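Local coordinates for sensor protein (Rhodopseudomonas palustris, PDB 2OOL) that senses light through a bound biliverdin, as the chromophore-binding PAS-GAF module of a bacteriophytochrome that is probably a sensor histidine kinase, at residues V58-E63 / P242-I247; R124-V129 / P254-F259; A160-A165 / W323-L328. All coordinates share one frame; numbering follows the deposited sequence.

Contact 1: V58-E63 / P242-I247; sequences VSANVE and PLVPDI
An antiparallel ladder within the PAS sheet pairs V58 and S59, at the end of strand 55-59, with V244 and L243 of strand 241-244. V58 and V244 form a hydrogen-bonded pair. V244 N donates to V58 O at 2.7 Å, and V58 N in turn gives its hydrogen to V244 O at 3.0 Å. Two residues beyond V58, A60 N adds a third backbone bond, 2.9 Å to P242 O. S59 and L243 make the non-hydrogen-bonded pair, and the backbone of L243 bonds to G37 on the other edge of its strand. The chain thus lends a strand from its GAF part to the PAS sheet, between strands 38-39 and 55-59, which belongs to the knotted join of the two domains in bacteriophytochromes. Branched V58 and V244 suit the extended backbone and lie on one face. V244 CG1 stands anti to the backbone N (chi1 -176°), which leaves CG2 beside that N, 4.2 Å from A60 CB. A60 also touches the ring of P242 through that CB, a place where a small side chain fits between two neighbours. On the other face L243 CD2 lies 4.1 Å from S59 CA, and L243 continues onto I39 and I255. The strand then leaves the sheet in a type I turn from S59 to V62, where S59 OG donates to N61 OD1 at 2.6 Å and also bonds with L45 N, while N61 ND2 reaches G43 O.

Contact 2: R124-V129 / P254-F259; sequences RHDSIV and PIDLSF
H125 and D126, at the head of the hairpin joining strands 114-125 and 128-134, form a type I' turn with S127 and I128 and face the irregular loop 254-259 across a CA separation of 7.6 Å for D126 and D256, wide enough for side chains to make the contact. The imidazole of H125 is the centrepiece. With CG anti to the backbone N (chi1 177°) and carried toward the loop, the ring presents one face to the edge of F259 in a T-shaped stack, centroids 5.1 Å apart and planes at 72°. Over the centre of the opposite face lies D126 OD1, 3.7 Å above the ring plane. At its edge H125 NE2 makes a weak bond to D256 OD2 (3.3 Å), the ring and carboxylate planes standing 80° apart. The other oxygen, D256 OD1, takes two donors from S258: S258 OG at 2.6 Å, meeting the syn lone pair of D256 OD1, and the backbone N at 2.8 Å, closing an Asx turn. Aspartate suits this place because its short carboxylate can serve turn and histidine together. An alanine here would probably leave H125 NE2 without its acceptor and let the S258 hydroxyl turn freely. D126 OD2 also lies 3.9 Å from D256 OD2, a like-charge approach that may favour a protonated imidazole; a water that donates to D126 OD2 and accepts from D256 N bridges the segments. Beyond, I128 CD1 touches I255 CG2, buried carbon on carbon. The backbone bond of L257 to H34, near the modelled N-terminus, is consistent with this loop belonging to the knot characteristic of bacteriophytochromes, where the N-terminal segment threads a GAF loop.

Contact 3: A160-A165 / W323-L328; sequences ADLPTA and WQIGVL
L328 lays its forked end against the backbone just ahead of helix 162-177. Its CD1 comes to 3.3 Å from D161 C, and its CD2 sits equally near A160 O, also at 3.3 Å, so the two methyls rest on the backbone of successive residues. CD1 further touches A165 CB, at 4.3 Å; the small alanine lets the leucine come in close to the helix. One turn earlier on helix 308-332, I325 CG1 meets L162 CD1 at 3.6 Å, the two side chains crossing obliquely. In L162, chi1 (-176°) sets CG anti to the backbone N, and chi2 (67°) then places the CD1 that makes this touch. This is helix-on-helix packing within the GAF domain, where the first and last helices of its range lie side by side and share a floor: both L162 and I325 also pack on W293 of strand 291-300, and I325 on I286 as well. Branched aliphatic chains suit this seam, since they pack carbon on carbon between the helices and on W293 without needing polar partners. The start of helix 162-177 is fixed by D161 at the N-cap, whose OD1 accepts from T164 N at 2.9 Å and from T164 OG1 at 2.7 Å, the hydroxyl meeting it from above the carboxylate plane. W323, on helix 308-332, stacks edge-to-face with W323 of the second subunit.

How the contacts relate
Contacts 1 and 2 are neighbours, their centres about 14 Å apart, and both reach the same antiparallel sheet of the PAS domain; D246 OD1 probably accepts a hydrogen bond from I255 N, tying one to the other. Contact 3 lies far off, about 44 Å from contact 1 and about 36 Å from contact 2 between centres, where GAF helices 162-177 and 308-332 meet beside the second subunit. Along the chain 58-63, 124-129 and 160-165 come first, then 242-247, 254-259 and 323-328 in matching order, so all three pairings cross. Contacts 1 and 2 join the PAS and GAF parts of the chain, whereas contact 3 is internal to GAF, near the dimer interface.

Contact 1: V58-E63 / P242-I247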
ATOM      1  N   VAL A  58      -0.429 -34.541   2.296  1.00 54.46           N
ATOM      2  CA  VAL A  58      -1.323 -33.671   1.521  1.00 54.95           C
ATOM      3  C   VAL A  58      -2.682 -33.705   2.126  1.00 54.55           C
ATOM      4  O   VAL A  58      -3.067 -34.709   2.738  1.00 54.66           O
ATOM      5  CB  VAL A  58      -1.528 -34.102   0.004  1.00 55.38           C
ATOM      6  CG1 VAL A  58      -0.613 -33.292  -0.938  1.00 57.08           C
ATOM      7  CG2 VAL A  58      -1.375 -35.582  -0.176  1.00 55.96           C
ATOM      8  N   SER A  59      -3.397 -32.600   1.961  1.00 54.00           N
ATOM      9  CA  SER A  59      -4.820 -32.540   2.224  1.00 54.25           C
ATOM     10  C   SER A  59      -5.555 -33.410   1.197  1.00 54.46           C
ATOM     11  O   SER A  59      -5.184 -33.454  -0.013  1.00 53.05           O
ATOM     12  CB  SER A  59      -5.337 -31.077   2.183  1.00 54.01           C
ATOM     13  OG  SER A  59      -5.020 -30.421   0.964  1.00 53.68           O
ATOM     14  N   ALA A  60      -6.582 -34.105   1.698  1.00 54.85           N
ATOM     15  CA  ALA A  60      -7.329 -35.091   0.933  1.00 55.15           C
ATOM     16  C   ALA A  60      -8.019 -34.491  -0.282  1.00 55.08           C
ATOM     17  O   ALA A  60      -8.245 -35.202  -1.251  1.00 54.17           O
ATOM     18  CB  ALA A  60      -8.403 -35.745   1.831  1.00 55.22           C
ATOM     19  N   ASN A  61      -8.407 -33.209  -0.184  1.00 55.15           N
ATOM     20  CA  ASN A  61      -9.041 -32.464  -1.287  1.00 55.45           C
ATOM     21  C   ASN A  61      -8.164 -32.305  -2.524  1.00 55.95           C
ATOM     22  O   ASN A  61      -8.653 -32.013  -3.607  1.00 56.16           O
ATOM     23  CB  ASN A  61      -9.608 -31.080  -0.821  1.00 55.54           C
ATOM     24  CG  ASN A  61      -8.526 -30.041  -0.467  1.00 54.19           C
ATOM     25  OD1 ASN A  61      -7.429 -30.384  -0.080  1.00 54.35           O
ATOM     26  ND2 ASN A  61      -8.856 -28.750  -0.619  1.00 54.97           N
ATOM     27  N   VAL A  62      -6.869 -32.523  -2.377  1.00 56.38           N
ATOM     28  CA  VAL A  62      -5.969 -32.607  -3.520  1.00 57.13           C
ATOM     29  C   VAL A  62      -6.417 -33.672  -4.547  1.00 57.47           C
ATOM     30  O   VAL A  62      -6.100 -33.548  -5.721  1.00 57.14           O
ATOM     31  CB  VAL A  62      -4.532 -32.834  -3.018  1.00 56.87           C
ATOM     32  CG1 VAL A  62      -3.668 -33.368  -4.037  1.00 57.45           C
ATOM     33  CG2 VAL A  62      -3.998 -31.489  -2.457  1.00 59.85           C
ATOM     34  N   GLU A  63      -7.175 -34.680  -4.113  1.00 58.26           N
ATOM     35  CA  GLU A  63      -7.740 -35.674  -5.026  1.00 59.11           C
ATOM     36  C   GLU A  63      -8.578 -35.010  -6.109  1.00 59.91           C
ATOM     37  O   GLU A  63      -8.552 -35.429  -7.272  1.00 60.52           O
ATOM     38  CB  GLU A  63      -8.592 -36.696  -4.265  1.00 58.70           C
ATOM     39  CG  GLU A  63      -9.418 -37.617  -5.156  1.00 59.45           C
ATOM     40  CD  GLU A  63      -9.591 -39.023  -4.560  1.00 60.20           C
ATOM     41  OE1 GLU A  63     -10.150 -39.169  -3.446  1.00 59.09           O
ATOM     42  OE2 GLU A  63      -9.147 -39.981  -5.216  1.00 62.23           O
ATOM     43  N   PRO A 242      -9.075 -33.689   5.737  1.00 56.08           N
ATOM     44  CA  PRO A 242      -7.978 -34.192   6.528  1.00 55.82           C
ATOM     45  C   PRO A 242      -6.660 -34.280   5.803  1.00 55.02           C
ATOM     46  O   PRO A 242      -6.624 -34.356   4.586  1.00 54.91           O
ATOM     47  CB  PRO A 242      -8.476 -35.572   6.942  1.00 56.10           C
ATOM     48  CG  PRO A 242      -9.379 -35.948   5.887  1.00 56.78           C
ATOM     49  CD  PRO A 242     -10.086 -34.729   5.526  1.00 56.32           C
ATOM     50  N   LEU A 243      -5.579 -34.234   6.579  1.00 54.72           N
ATOM     51  CA  LEU A 243      -4.231 -34.404   6.086  1.00 54.61           C
ATOM     52  C   LEU A 243      -3.967 -35.877   5.947  1.00 54.80           C
ATOM     53  O   LEU A 243      -4.370 -36.664   6.793  1.00 56.62           O
ATOM     54  CB  LEU A 243      -3.200 -33.804   7.030  1.00 53.54           C
ATOM     55  CG  LEU A 243      -3.331 -32.297   7.231  1.00 54.33           C
ATOM     56  CD1 LEU A 243      -2.189 -31.750   8.077  1.00 52.09           C
ATOM     57  CD2 LEU A 243      -3.511 -31.522   5.945  1.00 51.11           C
ATOM     58  N   VAL A 244      -3.262 -36.244   4.892  1.00 55.34           N
ATOM     59  CA  VAL A 244      -2.959 -37.646   4.596  1.00 54.70           C
ATOM     60  C   VAL A 244      -1.476 -37.767   4.354  1.00 55.46           C
ATOM     61  O   VAL A 244      -1.009 -37.320   3.331  1.00 55.25           O
ATOM     62  CB  VAL A 244      -3.668 -38.107   3.338  1.00 54.53           C
ATOM     63  CG1 VAL A 244      -3.412 -39.631   3.094  1.00 53.10           C
ATOM     64  CG2 VAL A 244      -5.109 -37.845   3.454  1.00 52.39           C
ATOM     65  N   PRO A 245      -0.714 -38.321   5.318  1.00 56.57           N
ATOM     66  CA  PRO A 245      -1.092 -38.619   6.694  1.00 56.79           C
ATOM     67  C   PRO A 245      -0.867 -37.393   7.576  1.00 58.03           C
ATOM     68  O   PRO A 245      -0.185 -36.430   7.174  1.00 58.23           O
ATOM     69  CB  PRO A 245      -0.134 -39.732   7.077  1.00 57.16           C
ATOM     70  CG  PRO A 245       1.118 -39.429   6.320  1.00 56.92           C
ATOM     71  CD  PRO A 245       0.689 -38.685   5.052  1.00 56.05           C
ATOM     72  N   ASP A 246      -1.432 -37.436   8.781  1.00 57.96           N
ATOM     73  CA  ASP A 246      -1.299 -36.358   9.752  1.00 56.95           C
ATOM     74  C   ASP A 246      -0.096 -36.711  10.610  1.00 56.77           C
ATOM     75  O   ASP A 246      -0.252 -37.046  11.795  1.00 58.48           O
ATOM     76  CB  ASP A 246      -2.613 -36.239  10.565  1.00 56.73           C
ATOM     77  CG  ASP A 246      -2.562 -35.169  11.652  1.00 58.62           C
ATOM     78  OD1 ASP A 246      -1.713 -34.232  11.555  1.00 57.04           O
ATOM     79  OD2 ASP A 246      -3.399 -35.281  12.614  1.00 58.35           O
ATOM     80  N   ILE A 247       1.094 -36.669  10.006  1.00 54.99           N
ATOM     81  CA  ILE A 247       2.335 -37.053  10.664  1.00 54.81           C
ATOM     82  C   ILE A 247       3.485 -36.177  10.193  1.00 54.77           C
ATOM     83  O   ILE A 247       3.676 -36.010   8.984  1.00 55.98           O
ATOM     84  CB  ILE A 247       2.797 -38.505  10.289  1.00 54.52           C
ATOM     85  CG1 ILE A 247       1.744 -39.546  10.662  1.00 54.57           C
ATOM     86  CG2 ILE A 247       4.117 -38.847  10.995  1.00 55.27           C
ATOM     87  CD1 ILE A 247       2.011 -40.940  10.020  1.00 55.91           C
TER

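Contact 2: R124-V129 / P254-F259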
ATOM      1  N   ARG A 124       8.119 -22.566   7.273  1.00 60.40           N
ATOM      2  CA  ARG A 124       8.974 -23.548   7.961  1.00 62.64           C
ATOM      3  C   ARG A 124       8.647 -23.557   9.449  1.00 63.32           C
ATOM      4  O   ARG A 124       8.682 -22.514  10.052  1.00 63.25           O
ATOM      5  CB  ARG A 124      10.400 -23.081   7.869  1.00 62.93           C
ATOM      6  CG  ARG A 124      11.158 -23.555   6.669  1.00 65.01           C
ATOM      7  CD  ARG A 124      12.658 -23.265   6.906  1.00 65.33           C
ATOM      8  NE  ARG A 124      13.454 -23.434   5.696  1.00 68.02           N
ATOM      9  CZ  ARG A 124      13.374 -22.662   4.609  1.00 69.72           C
ATOM     10  NH1 ARG A 124      12.538 -21.620   4.551  1.00 71.23           N
ATOM     11  NH2 ARG A 124      14.151 -22.947   3.564  1.00 70.81           N
ATOM     12  N   HIS A 125       8.339 -24.708  10.039  1.00 64.78           N
ATOM     13  CA  HIS A 125       7.989 -24.807  11.484  1.00 64.86           C
ATOM     14  C   HIS A 125       8.175 -26.303  11.769  1.00 65.55           C
ATOM     15  O   HIS A 125       7.944 -27.134  10.888  1.00 64.28           O
ATOM     16  CB  HIS A 125       6.550 -24.202  11.731  1.00 66.58           C
ATOM     17  CG  HIS A 125       6.026 -24.305  13.154  1.00 67.09           C
ATOM     18  ND1 HIS A 125       6.656 -23.723  14.239  1.00 71.71           N
ATOM     19  CD2 HIS A 125       4.913 -24.906  13.651  1.00 66.37           C
ATOM     20  CE1 HIS A 125       5.964 -23.977  15.337  1.00 72.34           C
ATOM     21  NE2 HIS A 125       4.902 -24.691  15.005  1.00 71.51           N
ATOM     22  N   ASP A 126       8.779 -26.667  12.916  1.00 66.51           N
ATOM     23  CA  ASP A 126       8.999 -28.093  13.261  1.00 64.83           C
ATOM     24  C   ASP A 126       9.775 -28.907  12.289  1.00 63.85           C
ATOM     25  O   ASP A 126       9.476 -30.089  12.021  1.00 63.91           O
ATOM     26  CB  ASP A 126       7.672 -28.787  13.546  1.00 66.36           C
ATOM     27  CG  ASP A 126       7.062 -28.328  14.887  1.00 70.63           C
ATOM     28  OD1 ASP A 126       7.580 -27.367  15.496  1.00 73.42           O
ATOM     29  OD2 ASP A 126       6.119 -28.996  15.375  1.00 78.80           O
ATOM     30  N   SER A 127      10.848 -28.313  11.800  1.00 62.56           N
ATOM     31  CA  SER A 127      11.786 -29.030  10.978  1.00 60.41           C
ATOM     32  C   SER A 127      11.174 -29.438   9.650  1.00 59.29           C
ATOM     33  O   SER A 127      11.747 -30.249   8.923  1.00 58.61           O
ATOM     34  CB  SER A 127      12.373 -30.248  11.781  1.00 62.29           C
ATOM     35  OG  SER A 127      12.377 -29.889  13.186  1.00 64.34           O
ATOM     36  N   ILE A 128      10.018 -28.853   9.293  1.00 58.45           N
ATOM     37  CA  ILE A 128       9.378 -29.161   8.000  1.00 56.45           C
ATOM     38  C   ILE A 128       8.895 -27.931   7.261  1.00 56.45           C
ATOM     39  O   ILE A 128       8.782 -26.866   7.834  1.00 57.47           O
ATOM     40  CB  ILE A 128       8.183 -30.166   8.157  1.00 57.07           C
ATOM     41  CG1 ILE A 128       7.110 -29.615   9.092  1.00 52.45           C
ATOM     42  CG2 ILE A 128       8.696 -31.555   8.633  1.00 53.33           C
ATOM     43  CD1 ILE A 128       5.775 -30.237   8.914  1.00 52.12           C
ATOM     44  N   VAL A 129       8.516 -28.114   5.997  1.00 56.04           N
ATOM     45  CA  VAL A 129       8.064 -27.029   5.134  1.00 55.18           C
ATOM     46  C   VAL A 129       6.671 -27.340   4.707  1.00 54.43           C
ATOM     47  O   VAL A 129       6.420 -28.430   4.244  1.00 54.76           O
ATOM     48  CB  VAL A 129       8.950 -26.940   3.865  1.00 56.06           C
ATOM     49  CG1 VAL A 129       8.456 -25.837   2.948  1.00 54.90           C
ATOM     50  CG2 VAL A 129      10.430 -26.743   4.262  1.00 54.90           C
ATOM     51  N   PRO A 254       1.611 -35.476  15.163  1.00 52.77           N
ATOM     52  CA  PRO A 254       0.707 -34.772  14.254  1.00 53.00           C
ATOM     53  C   PRO A 254       1.352 -33.531  13.670  1.00 53.28           C
ATOM     54  O   PRO A 254       2.284 -33.032  14.238  1.00 53.90           O
ATOM     55  CB  PRO A 254      -0.443 -34.321  15.163  1.00 52.92           C
ATOM     56  CG  PRO A 254       0.069 -34.452  16.569  1.00 52.46           C
ATOM     57  CD  PRO A 254       1.167 -35.426  16.572  1.00 52.62           C
ATOM     58  N   ILE A 255       0.833 -33.006  12.568  1.00 52.41           N
ATOM     59  CA  ILE A 255       1.404 -31.818  11.990  1.00 52.21           C
ATOM     60  C   ILE A 255       0.840 -30.579  12.718  1.00 52.08           C
ATOM     61  O   ILE A 255      -0.369 -30.370  12.773  1.00 50.49           O
ATOM     62  CB  ILE A 255       1.159 -31.760  10.428  1.00 52.21           C
ATOM     63  CG1 ILE A 255       1.937 -32.908   9.752  1.00 52.99           C
ATOM     64  CG2 ILE A 255       1.641 -30.453   9.874  1.00 51.17           C
ATOM     65  CD1 ILE A 255       1.548 -33.228   8.297  1.00 52.82           C
ATOM     66  N   ASP A 256       1.758 -29.788  13.252  1.00 51.92           N
ATOM     67  CA  ASP A 256       1.471 -28.559  13.934  1.00 52.68           C
ATOM     68  C   ASP A 256       1.111 -27.498  12.904  1.00 52.64           C
ATOM     69  O   ASP A 256       1.967 -27.007  12.169  1.00 53.66           O
ATOM     70  CB  ASP A 256       2.704 -28.135  14.768  1.00 52.31           C
ATOM     71  CG  ASP A 256       2.432 -26.950  15.641  1.00 53.38           C
ATOM     72  OD1 ASP A 256       1.528 -26.139  15.339  1.00 49.00           O
ATOM     73  OD2 ASP A 256       3.094 -26.841  16.684  1.00 55.55           O
ATOM     74  N   LEU A 257      -0.167 -27.148  12.853  1.00 53.36           N
ATOM     75  CA  LEU A 257      -0.655 -26.163  11.899  1.00 52.18           C
ATOM     76  C   LEU A 257      -0.707 -24.763  12.479  1.00 51.97           C
ATOM     77  O   LEU A 257      -1.301 -23.858  11.902  1.00 51.82           O
ATOM     78  CB  LEU A 257      -1.983 -26.639  11.364  1.00 51.99           C
ATOM     79  CG  LEU A 257      -1.910 -27.977  10.613  1.00 50.31           C
ATOM     80  CD1 LEU A 257      -3.273 -28.480  10.278  1.00 53.75           C
ATOM     81  CD2 LEU A 257      -1.131 -27.783   9.341  1.00 48.55           C
ATOM     82  N   SER A 258      -0.027 -24.533  13.601  1.00 52.40           N
ATOM     83  CA  SER A 258      -0.035 -23.177  14.199  1.00 52.95           C
ATOM     84  C   SER A 258       0.110 -22.029  13.188  1.00 53.13           C
ATOM     85  O   SER A 258      -0.634 -21.031  13.266  1.00 54.88           O
ATOM     86  CB  SER A 258       1.061 -23.032  15.242  1.00 52.78           C
ATOM     87  OG  SER A 258       0.852 -23.879  16.349  1.00 52.22           O
ATOM     88  N   PHE A 259       1.078 -22.139  12.268  1.00 53.71           N
ATOM     89  CA  PHE A 259       1.391 -21.082  11.298  1.00 54.49           C
ATOM     90  C   PHE A 259       0.786 -21.306   9.900  1.00 56.17           C
ATOM     91  O   PHE A 259       1.123 -20.616   8.952  1.00 58.14           O
ATOM     92  CB  PHE A 259       2.884 -20.835  11.262  1.00 54.92           C
ATOM     93  CG  PHE A 259       3.393 -20.236  12.513  1.00 56.32           C
ATOM     94  CD1 PHE A 259       3.249 -18.867  12.740  1.00 54.97           C
ATOM     95  CD2 PHE A 259       3.889 -21.027  13.525  1.00 56.90           C
ATOM     96  CE1 PHE A 259       3.666 -18.309  13.928  1.00 57.25           C
ATOM     97  CE2 PHE A 259       4.330 -20.468  14.735  1.00 56.71           C
ATOM     98  CZ  PHE A 259       4.194 -19.100  14.937  1.00 57.41           C
TER
HETATM   99  O   HOH W   1       4.780 -30.532  13.195  1.00 40.70           O

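Contact 3: A160-A165 / W323-L328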
ATOM      1  N   ALA A 160      -6.153  11.903  17.226  1.00 62.87           N
ATOM      2  CA  ALA A 160      -5.927  12.607  18.501  1.00 63.17           C
ATOM      3  C   ALA A 160      -6.424  11.822  19.727  1.00 63.67           C
ATOM      4  O   ALA A 160      -5.982  12.071  20.866  1.00 63.72           O
ATOM      5  CB  ALA A 160      -6.584  14.007  18.463  1.00 63.23           C
ATOM      6  N   ASP A 161      -7.367  10.912  19.498  1.00 63.57           N
ATOM      7  CA  ASP A 161      -7.839  10.018  20.544  1.00 63.55           C
ATOM      8  C   ASP A 161      -8.013   8.597  19.979  1.00 63.38           C
ATOM      9  O   ASP A 161      -7.951   8.397  18.766  1.00 62.59           O
ATOM     10  CB  ASP A 161      -9.132  10.551  21.163  1.00 63.90           C
ATOM     11  CG  ASP A 161     -10.280  10.617  20.174  1.00 64.38           C
ATOM     12  OD1 ASP A 161     -10.662   9.570  19.644  1.00 66.35           O
ATOM     13  OD2 ASP A 161     -10.828  11.708  19.941  1.00 66.65           O
ATOM     14  N   LEU A 162      -8.227   7.635  20.875  1.00 63.30           N
ATOM     15  CA  LEU A 162      -8.245   6.217  20.527  1.00 63.55           C
ATOM     16  C   LEU A 162      -9.463   5.793  19.702  1.00 63.61           C
ATOM     17  O   LEU A 162      -9.312   5.113  18.700  1.00 64.54           O
ATOM     18  CB  LEU A 162      -8.145   5.345  21.801  1.00 63.75           C
ATOM     19  CG  LEU A 162      -8.057   3.831  21.640  1.00 63.31           C
ATOM     20  CD1 LEU A 162      -6.722   3.481  20.988  1.00 62.65           C
ATOM     21  CD2 LEU A 162      -8.220   3.097  22.995  1.00 63.25           C
ATOM     22  N   PRO A 163     -10.676   6.157  20.135  1.00 63.45           N
ATOM     23  CA  PRO A 163     -11.808   5.771  19.280  1.00 62.70           C
ATOM     24  C   PRO A 163     -11.690   6.294  17.843  1.00 61.76           C
ATOM     25  O   PRO A 163     -12.144   5.636  16.928  1.00 61.84           O
ATOM     26  CB  PRO A 163     -13.020   6.382  19.991  1.00 63.20           C
ATOM     27  CG  PRO A 163     -12.557   6.598  21.419  1.00 64.03           C
ATOM     28  CD  PRO A 163     -11.104   6.896  21.341  1.00 63.62           C
ATOM     29  N   THR A 164     -11.081   7.457  17.648  1.00 60.67           N
ATOM     30  CA  THR A 164     -10.844   7.978  16.297  1.00 60.25           C
ATOM     31  C   THR A 164      -9.816   7.103  15.556  1.00 59.98           C
ATOM     32  O   THR A 164      -9.994   6.791  14.384  1.00 59.69           O
ATOM     33  CB  THR A 164     -10.368   9.443  16.335  1.00 60.43           C
ATOM     34  OG1 THR A 164     -11.283  10.211  17.131  1.00 59.70           O
ATOM     35  CG2 THR A 164     -10.290  10.066  14.927  1.00 59.60           C
ATOM     36  N   ALA A 165      -8.751   6.712  16.251  1.00 58.98           N
ATOM     37  CA  ALA A 165      -7.714   5.901  15.640  1.00 58.73           C
ATOM     38  C   ALA A 165      -8.311   4.546  15.244  1.00 58.17           C
ATOM     39  O   ALA A 165      -8.125   4.079  14.122  1.00 57.09           O
ATOM     40  CB  ALA A 165      -6.548   5.717  16.586  1.00 58.37           C
ATOM     41  N   TRP A 323       1.033   1.039  16.898  1.00 55.28           N
ATOM     42  CA  TRP A 323       1.934   2.136  17.276  1.00 55.40           C
ATOM     43  C   TRP A 323       1.197   3.366  17.837  1.00 56.11           C
ATOM     44  O   TRP A 323       1.649   3.986  18.817  1.00 56.05           O
ATOM     45  CB  TRP A 323       2.732   2.581  16.064  1.00 56.63           C
ATOM     46  CG  TRP A 323       3.559   3.765  16.300  1.00 56.29           C
ATOM     47  CD1 TRP A 323       3.306   5.032  15.901  1.00 58.10           C
ATOM     48  CD2 TRP A 323       4.808   3.798  16.988  1.00 58.35           C
ATOM     49  NE1 TRP A 323       4.311   5.866  16.310  1.00 57.94           N
ATOM     50  CE2 TRP A 323       5.246   5.135  16.987  1.00 57.66           C
ATOM     51  CE3 TRP A 323       5.591   2.828  17.625  1.00 57.80           C
ATOM     52  CZ2 TRP A 323       6.447   5.534  17.587  1.00 58.35           C
ATOM     53  CZ3 TRP A 323       6.796   3.224  18.216  1.00 57.79           C
ATOM     54  CH2 TRP A 323       7.205   4.565  18.196  1.00 57.28           C
ATOM     55  N   GLN A 324       0.081   3.734  17.211  1.00 55.25           N
ATOM     56  CA  GLN A 324      -0.642   4.916  17.629  1.00 55.15           C
ATOM     57  C   GLN A 324      -1.363   4.747  18.969  1.00 55.20           C
ATOM     58  O   GLN A 324      -1.507   5.708  19.729  1.00 54.83           O
ATOM     59  CB  GLN A 324      -1.623   5.375  16.560  1.00 54.59           C
ATOM     60  CG  GLN A 324      -2.084   6.839  16.740  1.00 55.41           C
ATOM     61  CD  GLN A 324      -1.018   7.896  16.410  1.00 55.13           C
ATOM     62  OE1 GLN A 324       0.145   7.590  16.107  1.00 56.50           O
ATOM     63  NE2 GLN A 324      -1.431   9.141  16.438  1.00 52.45           N
ATOM     64  N   ILE A 325      -1.830   3.546  19.252  1.00 55.64           N
ATOM     65  CA  ILE A 325      -2.376   3.224  20.572  1.00 55.93           C
ATOM     66  C   ILE A 325      -1.382   3.623  21.652  1.00 56.67           C
ATOM     67  O   ILE A 325      -1.739   4.322  22.608  1.00 57.22           O
ATOM     68  CB  ILE A 325      -2.670   1.712  20.705  1.00 56.03           C
ATOM     69  CG1 ILE A 325      -3.965   1.357  19.945  1.00 55.36           C
ATOM     70  CG2 ILE A 325      -2.776   1.357  22.181  1.00 56.18           C
ATOM     71  CD1 ILE A 325      -4.154  -0.117  19.561  1.00 53.53           C
ATOM     72  N   GLY A 326      -0.134   3.198  21.462  1.00 57.03           N
ATOM     73  CA  GLY A 326       0.959   3.523  22.352  1.00 57.64           C
ATOM     74  C   GLY A 326       1.218   5.015  22.448  1.00 58.24           C
ATOM     75  O   GLY A 326       1.335   5.549  23.560  1.00 58.57           O
ATOM     76  N   VAL A 327       1.289   5.691  21.299  1.00 58.87           N
ATOM     77  CA  VAL A 327       1.497   7.153  21.274  1.00 59.55           C
ATOM     78  C   VAL A 327       0.414   7.844  22.091  1.00 60.45           C
ATOM     79  O   VAL A 327       0.702   8.787  22.847  1.00 61.15           O
ATOM     80  CB  VAL A 327       1.537   7.728  19.840  1.00 59.08           C
ATOM     81  CG1 VAL A 327       1.828   9.209  19.868  1.00 59.24           C
ATOM     82  CG2 VAL A 327       2.595   7.006  18.982  1.00 58.57           C
ATOM     83  N   LEU A 328      -0.823   7.375  21.954  1.00 61.40           N
ATOM     84  CA  LEU A 328      -1.952   7.962  22.678  1.00 62.54           C
ATOM     85  C   LEU A 328      -1.914   7.661  24.183  1.00 63.92           C
ATOM     86  O   LEU A 328      -2.100   8.564  24.990  1.00 64.09           O
ATOM     87  CB  LEU A 328      -3.283   7.523  22.057  1.00 61.75           C
ATOM     88  CG  LEU A 328      -3.573   8.174  20.698  1.00 60.30           C
ATOM     89  CD1 LEU A 328      -4.820   7.603  20.047  1.00 57.65           C
ATOM     90  CD2 LEU A 328      -3.682   9.713  20.822  1.00 57.75           C
TER